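Local coordinates for protein putative sulfurtransferase dsrE (PDB 2HY5) that probably carries and transfers sulfur, and could take part in the oxidation of intracellular sulfur, at residues Phe38-Gly43 against Val76-Ala81; Glu9-His14 against Val44-Arg49; Lys2-Ile7 against Asp123-Phe128; Ser19-Ala24 against Val61-Glu66. One frame throughout, in Å; residues are numbered along the deposited sequence.

Overall arrangement
Followed from the N terminus, the chain enters contact 3 at once: strand 2-7 pairs with the last strand, 124-128, and so closes a loop around nearly the whole protein. The other three contacts nest inside it. Contact 2 sets the loop after strand 2-7 against the loop after strand 33-39; contact 4 pairs helix 16-29 with helix 60-71; contact 1 joins strand 33-39 to strand 75-78 and the helix behind it. Along the chain these three cross one another. Contacts 1 and 3 belong to one parallel sheet, whose strands 33-39 and 2-7 are neighbours, contact 4 links two helices lying on one face of it, and contact 2 ties loops together beyond its strand ends.

Contact 1 (Phe38-Gly43 against Val76-Ala81); sequences FFYHDG and VVCVAA
Strands 33-39 and 75-78 run parallel, joined by two nearly straight backbone bonds: Phe-39 N to Val-76 O at 2.8 Å, and Cys-78 N to Phe-39 O at 3.2 Å, each donor lying almost along the C=O axis. Phe-38 and Val-76 share one face of the sheet, Phe-39 and Val-77 the other. With CG anti to its backbone N (chi1 -167°), the Phe-38 ring reaches across, CE2 resting on Val-76 CG1 and CZ lying 3.7 Å from Cys-78 CB. Tyr-40, just past the strand, takes the same first torsion and brings its ring edge to the cysteine, CE1 being 3.5 Å from Cys-78 SG; the sulfur lies near the ring plane. Its hydroxyl is held by the Glu-24 carbonyl of a neighbouring DsrF chain. Cys-78 SG, anti to its own N, also accepts a long but straight bond from Ala-81 N (3.6 Å), so the side chain serves as the N-cap of helix 79-85. A helix N terminus would probably stabilise a thiolate. The pair forms the parallel strands of a beta-alpha-beta unit, crossing over through helix 60-71, with a cysteine at the strand-to-helix junction, consistent with the persulfide-carrying site inferred for this DsrE/TusD family member.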
loop_
_atom_site.group_PDB
_atom_site.type_symbol
_atom_site.label_atom_id
_atom_site.label_comp_id
_atom_site.label_asym_id
_atom_site.label_seq_id
_atom_site.Cartn_x
_atom_site.Cartn_y
_atom_site.Cartn_z
ATOM N N PHE A 38 -17.967 6.752 4.531
ATOM C CA PHE A 38 -16.943 7.665 5.009
ATOM C C PHE A 38 -15.582 7.410 4.373
ATOM O O PHE A 38 -15.073 6.293 4.408
ATOM C CB PHE A 38 -16.842 7.553 6.532
ATOM C CG PHE A 38 -16.048 8.652 7.167
ATOM C CD1 PHE A 38 -14.660 8.593 7.211
ATOM C CD2 PHE A 38 -16.690 9.767 7.694
ATOM C CE1 PHE A 38 -13.920 9.631 7.771
ATOM C CE2 PHE A 38 -15.964 10.814 8.256
ATOM C CZ PHE A 38 -14.575 10.748 8.295
ATOM N N PHE A 39 -15.010 8.454 3.780
ATOM C CA PHE A 39 -13.706 8.341 3.140
ATOM C C PHE A 39 -12.631 8.924 4.043
ATOM O O PHE A 39 -12.708 10.085 4.452
ATOM C CB PHE A 39 -13.714 9.049 1.783
ATOM C CG PHE A 39 -14.716 8.484 0.815
ATOM C CD1 PHE A 39 -16.030 8.937 0.806
ATOM C CD2 PHE A 39 -14.354 7.472 -0.062
ATOM C CE1 PHE A 39 -16.969 8.392 -0.072
ATOM C CE2 PHE A 39 -15.283 6.922 -0.941
ATOM C CZ PHE A 39 -16.593 7.381 -0.943
ATOM N N TYR A 40 -11.631 8.103 4.358
ATOM C CA TYR A 40 -10.537 8.505 5.237
ATOM C C TYR A 40 -9.192 8.179 4.582
ATOM O O TYR A 40 -9.146 7.442 3.600
ATOM C CB TYR A 40 -10.665 7.778 6.581
ATOM C CG TYR A 40 -9.846 8.387 7.693
ATOM C CD1 TYR A 40 -9.783 9.773 7.858
ATOM C CD2 TYR A 40 -9.153 7.583 8.598
ATOM C CE1 TYR A 40 -9.050 10.341 8.893
ATOM C CE2 TYR A 40 -8.419 8.145 9.642
ATOM C CZ TYR A 40 -8.371 9.523 9.782
ATOM O OH TYR A 40 -7.651 10.095 10.809
ATOM N N HIS A 41 -8.105 8.714 5.131
ATOM C CA HIS A 41 -6.770 8.500 4.558
ATOM C C HIS A 41 -6.842 8.906 3.078
ATOM O O HIS A 41 -7.556 9.845 2.729
ATOM C CB HIS A 41 -6.347 7.027 4.663
ATOM C CG HIS A 41 -6.382 6.470 6.053
ATOM N ND1 HIS A 41 -5.623 6.977 7.086
ATOM C CD2 HIS A 41 -7.055 5.412 6.570
ATOM C CE1 HIS A 41 -5.825 6.260 8.176
ATOM N NE2 HIS A 41 -6.690 5.302 7.889
ATOM N N ASP A 42 -6.116 8.202 2.212
ATOM C CA ASP A 42 -6.139 8.498 0.777
ATOM C C ASP A 42 -7.537 8.297 0.197
ATOM O O ASP A 42 -7.802 8.653 -0.950
ATOM C CB ASP A 42 -5.146 7.608 0.024
ATOM C CG ASP A 42 -3.772 8.237 -0.103
ATOM O OD1 ASP A 42 -3.568 9.350 0.431
ATOM O OD2 ASP A 42 -2.894 7.615 -0.741
ATOM N N GLY A 43 -8.428 7.721 0.998
ATOM C CA GLY A 43 -9.790 7.502 0.553
ATOM C C GLY A 43 -10.470 8.802 0.167
ATOM O O GLY A 43 -11.376 8.809 -0.664
ATOM N N VAL A 76 -19.332 11.134 3.033
ATOM C CA VAL A 76 -18.554 12.088 3.803
ATOM C C VAL A 76 -17.052 11.908 3.640
ATOM O O VAL A 76 -16.536 10.785 3.650
ATOM C CB VAL A 76 -18.922 11.980 5.301
ATOM C CG1 VAL A 76 -18.262 13.102 6.100
ATOM C CG2 VAL A 76 -20.439 12.023 5.457
ATOM N N VAL A 77 -16.365 13.034 3.483
ATOM C CA VAL A 77 -14.913 13.065 3.330
ATOM C C VAL A 77 -14.301 13.762 4.543
ATOM O O VAL A 77 -14.685 14.885 4.885
ATOM C CB VAL A 77 -14.525 13.829 2.049
ATOM C CG1 VAL A 77 -13.015 13.935 1.930
ATOM C CG2 VAL A 77 -15.118 13.125 0.833
ATOM N N CYS A 78 -13.353 13.095 5.199
ATOM C CA CYS A 78 -12.696 13.650 6.379
ATOM C C CYS A 78 -11.966 14.954 6.066
ATOM O O CYS A 78 -11.121 15.002 5.172
ATOM C CB CYS A 78 -11.695 12.646 6.946
ATOM S SG CYS A 78 -10.795 13.280 8.370
ATOM N N VAL A 79 -12.278 16.006 6.815
ATOM C CA VAL A 79 -11.647 17.302 6.586
ATOM C C VAL A 79 -10.139 17.303 6.835
ATOM O O VAL A 79 -9.381 17.889 6.064
ATOM C CB VAL A 79 -12.307 18.405 7.454
ATOM C CG1 VAL A 79 -12.084 18.121 8.933
ATOM C CG2 VAL A 79 -11.746 19.762 7.077
ATOM N N ALA A 80 -9.707 16.646 7.908
ATOM C CA ALA A 80 -8.288 16.582 8.256
ATOM C C ALA A 80 -7.490 15.895 7.157
ATOM O O ALA A 80 -6.463 16.407 6.701
ATOM C CB ALA A 80 -8.109 15.839 9.575
ATOM N N ALA A 81 -7.969 14.731 6.735
ATOM C CA ALA A 81 -7.313 13.973 5.680
ATOM C C ALA A 81 -7.397 14.725 4.347
ATOM O O ALA A 81 -6.483 14.658 3.531
ATOM C CB ALA A 81 -7.956 12.592 5.555
#

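Contact 2 (Glu9-His14 against Val44-Arg49); sequences EGPYQH and VNNSTR
The Pro-11 ring and the Asn-46 carboxamide lie flank to flank, pointing opposite ways, and this pairing organises the meeting of two loops. Asn-46 holds CG anti to its carbonyl carbon (chi1 -78°), which brings the amide alongside the proline: OD1 lies 3.3 Å from Pro-11 CB, while CG comes within 3.8 Å of Pro-11 CD. On the other branch, Asn-46 ND2 donates to Glu-9 O at 3.0 Å, a bent bond (136° at the hydrogen) that nevertheless lies in the carbonyl plane and close to the amide plane. ND2 also bonds Gly-43 O, and OD1 bonds Ser-17 OG, so the buried amide is engaged at both ends and its rotation is fixed. Asn-45 shares the CD corner of the ring: Pro-11 CD sits 3.5 Å from Asn-45 O and 3.8 Å from Asn-45 CB. An alanine in place of Asn-46 would probably loosen the two loops, since it would lose the bond to Glu-9 O and the amide surface alongside Pro-11. Within its own turn, Val-44 O receives both Ser-47 N and Ser-47 OG. The loop after strand 2-7 thus rests on the 3-10 turn after strand 33-39, with Ile-60 of helix 60-71 touching both Pro-11 and Asn-46, and Val-44 packing against Val-77 of strand 75-78 and Ala-81 of helix 79-85.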
loop_
_atom_site.group_PDB
_atom_site.type_symbol
_atom_site.label_atom_id
_atom_site.label_comp_id
_atom_site.label_asym_id
_atom_site.label_seq_id
_atom_site.Cartn_x
_atom_site.Cartn_y
_atom_site.Cartn_z
ATOM N N GLU A 9 -8.535 4.008 0.899
ATOM C CA GLU A 9 -7.588 4.181 -0.192
ATOM C C GLU A 9 -8.125 4.984 -1.353
ATOM O O GLU A 9 -9.333 5.045 -1.580
ATOM C CB GLU A 9 -7.135 2.814 -0.698
ATOM C CG GLU A 9 -6.628 1.897 0.392
ATOM C CD GLU A 9 -5.497 2.507 1.198
ATOM O OE1 GLU A 9 -4.692 3.266 0.617
ATOM O OE2 GLU A 9 -5.403 2.211 2.410
ATOM N N GLY A 10 -7.202 5.581 -2.100
ATOM C CA GLY A 10 -7.575 6.376 -3.251
ATOM C C GLY A 10 -8.091 5.532 -4.401
ATOM O O GLY A 10 -7.856 4.320 -4.451
ATOM N N PRO A 11 -8.802 6.155 -5.350
ATOM C CA PRO A 11 -9.355 5.458 -6.511
ATOM C C PRO A 11 -8.269 4.921 -7.443
ATOM O O PRO A 11 -7.215 5.538 -7.607
ATOM C CB PRO A 11 -10.217 6.530 -7.172
ATOM C CG PRO A 11 -9.454 7.791 -6.869
ATOM C CD PRO A 11 -9.064 7.605 -5.426
ATOM N N TYR A 12 -8.541 3.759 -8.030
ATOM C CA TYR A 12 -7.650 3.089 -8.977
ATOM C C TYR A 12 -6.379 2.477 -8.401
ATOM O O TYR A 12 -6.062 1.331 -8.709
ATOM C CB TYR A 12 -7.286 4.036 -10.131
ATOM C CG TYR A 12 -8.500 4.575 -10.864
ATOM C CD1 TYR A 12 -8.973 5.858 -10.612
ATOM C CD2 TYR A 12 -9.214 3.772 -11.752
ATOM C CE1 TYR A 12 -10.137 6.335 -11.223
ATOM C CE2 TYR A 12 -10.376 4.232 -12.370
ATOM C CZ TYR A 12 -10.831 5.514 -12.098
ATOM O OH TYR A 12 -11.981 5.977 -12.688
ATOM N N GLN A 13 -5.659 3.226 -7.568
ATOM C CA GLN A 13 -4.415 2.724 -6.977
ATOM C C GLN A 13 -4.648 1.401 -6.253
ATOM O O GLN A 13 -3.841 0.484 -6.349
ATOM C CB GLN A 13 -3.839 3.747 -5.995
ATOM C CG GLN A 13 -2.472 3.360 -5.419
ATOM C CD GLN A 13 -1.304 3.864 -6.251
ATOM O OE1 GLN A 13 -1.478 4.355 -7.367
ATOM N NE2 GLN A 13 -0.100 3.745 -5.704
ATOM N N HIS A 14 -5.747 1.322 -5.510
ATOM C CA HIS A 14 -6.108 0.112 -4.775
ATOM C C HIS A 14 -7.550 -0.252 -5.100
ATOM O O HIS A 14 -8.374 0.622 -5.377
ATOM C CB HIS A 14 -5.963 0.333 -3.268
ATOM C CG HIS A 14 -4.550 0.537 -2.818
ATOM N ND1 HIS A 14 -3.964 1.782 -2.736
ATOM C CD2 HIS A 14 -3.602 -0.349 -2.426
ATOM C CE1 HIS A 14 -2.719 1.657 -2.312
ATOM N NE2 HIS A 14 -2.475 0.374 -2.115
ATOM N N VAL A 44 -10.040 9.910 0.760
ATOM C CA VAL A 44 -10.652 11.196 0.440
ATOM C C VAL A 44 -10.515 11.549 -1.042
ATOM O O VAL A 44 -11.296 12.345 -1.570
ATOM C CB VAL A 44 -10.046 12.346 1.292
ATOM C CG1 VAL A 44 -10.262 12.059 2.776
ATOM C CG2 VAL A 44 -8.563 12.500 0.984
ATOM N N ASN A 45 -9.543 10.944 -1.719
ATOM C CA ASN A 45 -9.319 11.229 -3.131
ATOM C C ASN A 45 -10.407 10.674 -4.059
ATOM O O ASN A 45 -10.372 10.894 -5.272
ATOM C CB ASN A 45 -7.930 10.721 -3.545
ATOM C CG ASN A 45 -6.798 11.530 -2.909
ATOM O OD1 ASN A 45 -5.671 11.046 -2.770
ATOM N ND2 ASN A 45 -7.093 12.770 -2.532
ATOM N N ASN A 46 -11.375 9.962 -3.486
ATOM C CA ASN A 46 -12.485 9.417 -4.266
ATOM C C ASN A 46 -13.544 10.492 -4.465
ATOM O O ASN A 46 -14.566 10.247 -5.107
ATOM C CB ASN A 46 -13.149 8.256 -3.529
ATOM C CG ASN A 46 -12.363 6.979 -3.632
ATOM O OD1 ASN A 46 -12.344 6.336 -4.677
ATOM N ND2 ASN A 46 -11.702 6.603 -2.544
ATOM N N SER A 47 -13.296 11.679 -3.924
ATOM C CA SER A 47 -14.281 12.750 -4.005
ATOM C C SER A 47 -13.958 13.912 -4.936
ATOM O O SER A 47 -14.699 14.894 -4.970
ATOM C CB SER A 47 -14.548 13.307 -2.608
ATOM O OG SER A 47 -13.414 13.986 -2.101
ATOM N N THR A 48 -12.866 13.819 -5.684
ATOM C CA THR A 48 -12.509 14.901 -6.595
ATOM C C THR A 48 -13.278 14.807 -7.907
ATOM O O THR A 48 -13.492 13.716 -8.430
ATOM C CB THR A 48 -10.994 14.909 -6.907
ATOM O OG1 THR A 48 -10.729 15.862 -7.944
ATOM C CG2 THR A 48 -10.525 13.537 -7.351
ATOM N N ARG A 49 -13.683 15.957 -8.436
ATOM C CA ARG A 49 -14.433 16.012 -9.690
ATOM C C ARG A 49 -13.501 16.236 -10.878
ATOM O O ARG A 49 -13.952 16.349 -12.013
ATOM C CB ARG A 49 -15.459 17.153 -9.646
ATOM C CG ARG A 49 -14.850 18.563 -9.648
ATOM C CD ARG A 49 -15.940 19.646 -9.729
ATOM N NE ARG A 49 -15.390 20.988 -9.926
ATOM C CZ ARG A 49 -14.965 21.779 -8.944
ATOM N NH1 ARG A 49 -15.029 21.370 -7.682
ATOM N NH2 ARG A 49 -14.473 22.985 -9.222
#

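Contact 3 (Lys2-Ile7 against Asp123-Phe128); sequences KFALQI and DRLVVF
Lys-2 O is gripped by two backbone donors, Asp-123 N at 2.7 Å and Arg-124 N at 3.2 Å. The first approaches from above the carbonyl plane, the second nearly along the C=O axis. Asp-123 answers with its side chain: OD2 uses its anti lone pair to accept from Lys-2 N at 2.8 Å. An alanine in place of Asp-123 would lose this acceptor and would probably let the start of strand 2-7 fray. Beyond this end the strands run parallel, their axes 16° apart, with bonds such as Ala-4 N to Arg-124 O and Phe-128 N to Gln-6 O continuing the ladder. On one face, Phe-3 CD1 touches both Arg-124 CB (3.7 Å) and Val-126 CG2, and Leu-5 CD2 lies 3.7 Å from Val-126 CB. On the other, Gln-6, extended with CG anti to its N, runs beside Val-127, OE1 being 3.8 Å from that valine's CG2; its NE2 bonds Asn-8, but buried OE1 has no partner in the model. The carbonyls of Thr-92 and Cys-95 of a neighbouring DsrH chain accept from the Arg-124 guanidinium. The chemistry thus divides: backbone bonds set the register, and mostly apolar side chains, interrupted by Gln-6 and Arg-124, flank them.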
loop_
_atom_site.group_PDB
_atom_site.type_symbol
_atom_site.label_atom_id
_atom_site.label_comp_id
_atom_site.label_asym_id
_atom_site.label_seq_id
_atom_site.Cartn_x
_atom_site.Cartn_y
_atom_site.Cartn_z
ATOM N N LYS A 2 -28.457 -1.697 9.067
ATOM C CA LYS A 2 -27.828 -0.427 8.710
ATOM C C LYS A 2 -26.308 -0.602 8.673
ATOM O O LYS A 2 -25.719 -1.156 9.599
ATOM C CB LYS A 2 -28.180 0.650 9.739
ATOM C CG LYS A 2 -29.667 0.866 9.954
ATOM C CD LYS A 2 -29.896 1.944 11.006
ATOM C CE LYS A 2 -31.373 2.193 11.253
ATOM N NZ LYS A 2 -31.585 3.231 12.301
ATOM N N PHE A 3 -25.689 -0.113 7.603
ATOM C CA PHE A 3 -24.241 -0.212 7.415
ATOM C C PHE A 3 -23.513 1.118 7.454
ATOM O O PHE A 3 -24.042 2.145 7.036
ATOM C CB PHE A 3 -23.919 -0.825 6.051
ATOM C CG PHE A 3 -24.172 -2.294 5.960
ATOM C CD1 PHE A 3 -23.241 -3.202 6.454
ATOM C CD2 PHE A 3 -25.337 -2.773 5.373
ATOM C CE1 PHE A 3 -23.470 -4.576 6.364
ATOM C CE2 PHE A 3 -25.575 -4.142 5.278
ATOM C CZ PHE A 3 -24.642 -5.044 5.774
ATOM N N ALA A 4 -22.283 1.071 7.951
ATOM C CA ALA A 4 -21.405 2.229 7.974
ATOM C C ALA A 4 -20.228 1.705 7.158
ATOM O O ALA A 4 -19.636 0.687 7.516
ATOM C CB ALA A 4 -20.966 2.552 9.397
ATOM N N LEU A 5 -19.910 2.362 6.046
ATOM C CA LEU A 5 -18.795 1.915 5.213
ATOM C C LEU A 5 -17.642 2.903 5.287
ATOM O O LEU A 5 -17.843 4.108 5.189
ATOM C CB LEU A 5 -19.234 1.763 3.754
ATOM C CG LEU A 5 -20.423 0.840 3.473
ATOM C CD1 LEU A 5 -20.624 0.730 1.969
ATOM C CD2 LEU A 5 -20.187 -0.536 4.078
ATOM N N GLN A 6 -16.434 2.379 5.457
ATOM C CA GLN A 6 -15.236 3.199 5.547
ATOM C C GLN A 6 -14.305 2.789 4.409
ATOM O O GLN A 6 -14.056 1.600 4.215
ATOM C CB GLN A 6 -14.550 2.966 6.898
ATOM C CG GLN A 6 -13.402 3.927 7.202
ATOM C CD GLN A 6 -12.652 3.540 8.468
ATOM O OE1 GLN A 6 -13.257 3.147 9.468
ATOM N NE2 GLN A 6 -11.329 3.690 8.443
ATOM N N ILE A 7 -13.816 3.770 3.654
ATOM C CA ILE A 7 -12.909 3.513 2.537
ATOM C C ILE A 7 -11.619 4.280 2.818
ATOM O O ILE A 7 -11.639 5.502 2.961
ATOM C CB ILE A 7 -13.548 3.967 1.207
ATOM C CG1 ILE A 7 -14.839 3.166 0.976
ATOM C CG2 ILE A 7 -12.581 3.748 0.046
ATOM C CD1 ILE A 7 -15.666 3.638 -0.184
ATOM N N ASP A 123 -25.468 -0.992 12.301
ATOM C CA ASP A 123 -25.407 -2.326 12.879
ATOM C C ASP A 123 -24.059 -2.964 12.562
ATOM O O ASP A 123 -23.548 -3.769 13.337
ATOM C CB ASP A 123 -26.530 -3.194 12.312
ATOM C CG ASP A 123 -27.902 -2.690 12.704
ATOM O OD1 ASP A 123 -28.157 -2.567 13.921
ATOM O OD2 ASP A 123 -28.722 -2.419 11.802
ATOM N N ARG A 124 -23.485 -2.591 11.422
ATOM C CA ARG A 124 -22.199 -3.135 10.997
ATOM C C ARG A 124 -21.291 -2.058 10.412
ATOM O O ARG A 124 -21.752 -1.158 9.709
ATOM C CB ARG A 124 -22.407 -4.215 9.934
ATOM C CG ARG A 124 -23.293 -5.370 10.368
ATOM C CD ARG A 124 -22.597 -6.264 11.372
ATOM N NE ARG A 124 -23.420 -7.426 11.700
ATOM C CZ ARG A 124 -24.404 -7.421 12.590
ATOM N NH1 ARG A 124 -24.697 -6.317 13.259
ATOM N NH2 ARG A 124 -25.099 -8.530 12.810
ATOM N N LEU A 125 -20.002 -2.160 10.721
ATOM C CA LEU A 125 -18.999 -1.239 10.196
ATOM C C LEU A 125 -18.102 -2.080 9.301
ATOM O O LEU A 125 -17.396 -2.972 9.778
ATOM C CB LEU A 125 -18.162 -0.628 11.321
ATOM C CG LEU A 125 -16.906 0.134 10.876
ATOM C CD1 LEU A 125 -17.282 1.376 10.067
ATOM C CD2 LEU A 125 -16.105 0.510 12.104
ATOM N N VAL A 126 -18.137 -1.799 8.004
ATOM C CA VAL A 126 -17.342 -2.548 7.043
ATOM C C VAL A 126 -16.270 -1.630 6.479
ATOM O O VAL A 126 -16.575 -0.630 5.826
ATOM C CB VAL A 126 -18.231 -3.096 5.910
ATOM C CG1 VAL A 126 -17.441 -4.063 5.046
ATOM C CG2 VAL A 126 -19.442 -3.795 6.505
ATOM N N VAL A 127 -15.016 -1.984 6.747
ATOM C CA VAL A 127 -13.868 -1.194 6.322
ATOM C C VAL A 127 -13.162 -1.784 5.110
ATOM O O VAL A 127 -12.893 -2.982 5.049
ATOM C CB VAL A 127 -12.843 -1.066 7.472
ATOM C CG1 VAL A 127 -11.708 -0.123 7.060
ATOM C CG2 VAL A 127 -13.530 -0.555 8.728
ATOM N N PHE A 128 -12.864 -0.924 4.144
ATOM C CA PHE A 128 -12.185 -1.341 2.928
ATOM C C PHE A 128 -10.881 -0.577 2.828
ATOM O O PHE A 128 -10.876 0.651 2.790
ATOM C CB PHE A 128 -13.057 -1.052 1.703
ATOM C CG PHE A 128 -14.319 -1.868 1.651
ATOM C CD1 PHE A 128 -15.449 -1.476 2.367
ATOM C CD2 PHE A 128 -14.365 -3.050 0.919
ATOM C CE1 PHE A 128 -16.611 -2.254 2.356
ATOM C CE2 PHE A 128 -15.526 -3.840 0.900
ATOM C CZ PHE A 128 -16.648 -3.439 1.621
#

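Contact 4 (Ser19-Ala24 against Val61-Glu66); sequences SAYQFA and VNRWAE
The tight part of this helix pair is aromatic. Tyr-21, with CG anti to its backbone N (chi1 171°), turns its ring edge toward the six-membered ring of Trp-64, planes at 89° and centroids 5.5 Å apart, a T-shaped pair. Tyr-21 CB sits over the same indole in a CH-pi contact, 3.8 Å from Trp-64 CZ2. Ala-20 CB meets the indole at its rim, in plane, and Ala-24 CB approaches Trp-64 CZ3 at 4.2 Å. The small alanines thus let the large indole lie against the backbone of helix 16-29, where Trp-64 CH2 comes 3.5 Å from Tyr-21 CA. Trp-64 NE1 is held by Ser-17 OG, which helps to hold the indole's rotation. Over one face of the tyrosine lies the aliphatic part of Arg-63, its CD 3.4 Å from the ring centroid, a close CH-pi contact.

Toward solvent the contact loosens and water takes over. One water joins Tyr-21 OH (2.6 Å) to Arg-63 O; a second bridges Gln-22 OE1 and Arg-63 NH1, its bond from NH1 weak. The guanidinium reaches further, its NH2 bonding Gly-61 O of a neighbouring DsrF chain. The axes of segments 19-24 and 61-66 run 22° from parallel, 11.1 Å apart at their closest, and Ala-20 and Trp-64 rest on Ile-7 of strand 2-7: two neighbouring helices layered on one face of a parallel sheet, as in an alpha/beta fold.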
loop_
_atom_site.group_PDB
_atom_site.type_symbol
_atom_site.label_atom_id
_atom_site.label_comp_id
_atom_site.label_asym_id
_atom_site.label_seq_id
_atom_site.Cartn_x
_atom_site.Cartn_y
_atom_site.Cartn_z
ATOM N N SER A 19 -14.235 -2.333 -4.437
ATOM C CA SER A 19 -14.837 -3.378 -3.617
ATOM C C SER A 19 -15.946 -2.786 -2.756
ATOM O O SER A 19 -17.009 -3.391 -2.594
ATOM C CB SER A 19 -13.778 -4.028 -2.728
ATOM O OG SER A 19 -12.806 -4.685 -3.518
ATOM N N ALA A 20 -15.691 -1.604 -2.207
ATOM C CA ALA A 20 -16.668 -0.930 -1.360
ATOM C C ALA A 20 -17.900 -0.577 -2.180
ATOM O O ALA A 20 -19.027 -0.699 -1.707
ATOM C CB ALA A 20 -16.053 0.327 -0.750
ATOM N N TYR A 21 -17.681 -0.131 -3.410
ATOM C CA TYR A 21 -18.788 0.222 -4.291
ATOM C C TYR A 21 -19.666 -0.994 -4.585
ATOM O O TYR A 21 -20.895 -0.936 -4.456
ATOM C CB TYR A 21 -18.263 0.794 -5.609
ATOM C CG TYR A 21 -19.360 0.965 -6.630
ATOM C CD1 TYR A 21 -20.233 2.053 -6.571
ATOM C CD2 TYR A 21 -19.579 -0.007 -7.601
ATOM C CE1 TYR A 21 -21.302 2.161 -7.458
ATOM C CE2 TYR A 21 -20.645 0.087 -8.484
ATOM C CZ TYR A 21 -21.502 1.171 -8.410
ATOM O OH TYR A 21 -22.554 1.256 -9.294
ATOM N N GLN A 22 -19.039 -2.098 -4.983
ATOM C CA GLN A 22 -19.795 -3.310 -5.297
ATOM C C GLN A 22 -20.531 -3.833 -4.069
ATOM O O GLN A 22 -21.644 -4.339 -4.180
ATOM C CB GLN A 22 -18.869 -4.393 -5.870
ATOM C CG GLN A 22 -18.139 -3.975 -7.150
ATOM C CD GLN A 22 -19.069 -3.718 -8.328
ATOM O OE1 GLN A 22 -18.698 -3.050 -9.301
ATOM N NE2 GLN A 22 -20.273 -4.259 -8.256
ATOM N N PHE A 23 -19.914 -3.708 -2.899
ATOM C CA PHE A 23 -20.552 -4.154 -1.657
ATOM C C PHE A 23 -21.770 -3.275 -1.375
ATOM O O PHE A 23 -22.852 -3.772 -1.066
ATOM C CB PHE A 23 -19.588 -4.042 -0.475
ATOM C CG PHE A 23 -20.171 -4.524 0.825
ATOM C CD1 PHE A 23 -20.038 -5.854 1.209
ATOM C CD2 PHE A 23 -20.879 -3.656 1.649
ATOM C CE1 PHE A 23 -20.603 -6.314 2.398
ATOM C CE2 PHE A 23 -21.451 -4.102 2.841
ATOM C CZ PHE A 23 -21.313 -5.435 3.217
ATOM N N ALA A 24 -21.579 -1.963 -1.478
ATOM C CA ALA A 24 -22.655 -1.012 -1.231
ATOM C C ALA A 24 -23.827 -1.254 -2.162
ATOM O O ALA A 24 -24.980 -1.295 -1.724
ATOM C CB ALA A 24 -22.150 0.413 -1.409
ATOM N N VAL A 61 -15.342 7.941 -9.474
ATOM C CA VAL A 61 -16.006 9.062 -8.829
ATOM C C VAL A 61 -17.447 9.235 -9.287
ATOM O O VAL A 61 -18.347 9.351 -8.456
ATOM C CB VAL A 61 -15.244 10.376 -9.066
ATOM C CG1 VAL A 61 -15.939 11.523 -8.327
ATOM C CG2 VAL A 61 -13.806 10.225 -8.577
ATOM N N ASN A 62 -17.669 9.255 -10.599
ATOM C CA ASN A 62 -19.021 9.433 -11.115
ATOM C C ASN A 62 -19.935 8.279 -10.747
ATOM O O ASN A 62 -21.126 8.471 -10.520
ATOM C CB ASN A 62 -19.009 9.616 -12.635
ATOM C CG ASN A 62 -18.490 10.980 -13.046
ATOM O OD1 ASN A 62 -18.421 11.900 -12.230
ATOM N ND2 ASN A 62 -18.135 11.122 -14.317
ATOM N N ARG A 63 -19.366 7.081 -10.689
ATOM C CA ARG A 63 -20.126 5.888 -10.346
ATOM C C ARG A 63 -20.626 5.984 -8.902
ATOM O O ARG A 63 -21.771 5.645 -8.609
ATOM C CB ARG A 63 -19.244 4.661 -10.536
ATOM C CG ARG A 63 -19.959 3.346 -10.349
ATOM C CD ARG A 63 -18.953 2.208 -10.355
ATOM N NE ARG A 63 -18.935 1.489 -11.622
ATOM C CZ ARG A 63 -18.180 0.418 -11.851
ATOM N NH1 ARG A 63 -17.383 -0.043 -10.894
ATOM N NH2 ARG A 63 -18.232 -0.199 -13.026
ATOM N N TRP A 64 -19.764 6.448 -8.000
ATOM C CA TRP A 64 -20.153 6.626 -6.600
ATOM C C TRP A 64 -21.248 7.691 -6.543
ATOM O O TRP A 64 -22.230 7.557 -5.816
ATOM C CB TRP A 64 -18.965 7.105 -5.759
ATOM C CG TRP A 64 -18.188 6.016 -5.071
ATOM C CD1 TRP A 64 -16.857 5.740 -5.223
ATOM C CD2 TRP A 64 -18.678 5.087 -4.094
ATOM N NE1 TRP A 64 -16.488 4.699 -4.405
ATOM C CE2 TRP A 64 -17.588 4.278 -3.700
ATOM C CE3 TRP A 64 -19.934 4.855 -3.515
ATOM C CZ2 TRP A 64 -17.716 3.259 -2.748
ATOM C CZ3 TRP A 64 -20.058 3.841 -2.569
ATOM C CH2 TRP A 64 -18.954 3.057 -2.198
ATOM N N ALA A 65 -21.067 8.759 -7.314
ATOM C CA ALA A 65 -22.035 9.850 -7.332
ATOM C C ALA A 65 -23.398 9.390 -7.844
ATOM O O ALA A 65 -24.438 9.817 -7.332
ATOM C CB ALA A 65 -21.516 10.995 -8.187
ATOM N N GLU A 66 -23.392 8.522 -8.852
ATOM C CA GLU A 66 -24.636 8.006 -9.409
ATOM C C GLU A 66 -25.340 7.132 -8.375
ATOM O O GLU A 66 -26.564 7.171 -8.242
ATOM C CB GLU A 66 -24.354 7.202 -10.681
ATOM C CG GLU A 66 -23.743 8.035 -11.799
ATOM C CD GLU A 66 -23.337 7.207 -13.002
ATOM O OE1 GLU A 66 -22.514 6.282 -12.838
ATOM O OE2 GLU A 66 -23.837 7.482 -14.112
HETATM O O HOH W 1 -23.455 3.612 -9.802
HETATM O O HOH W 2 -15.876 -2.049 -9.692
#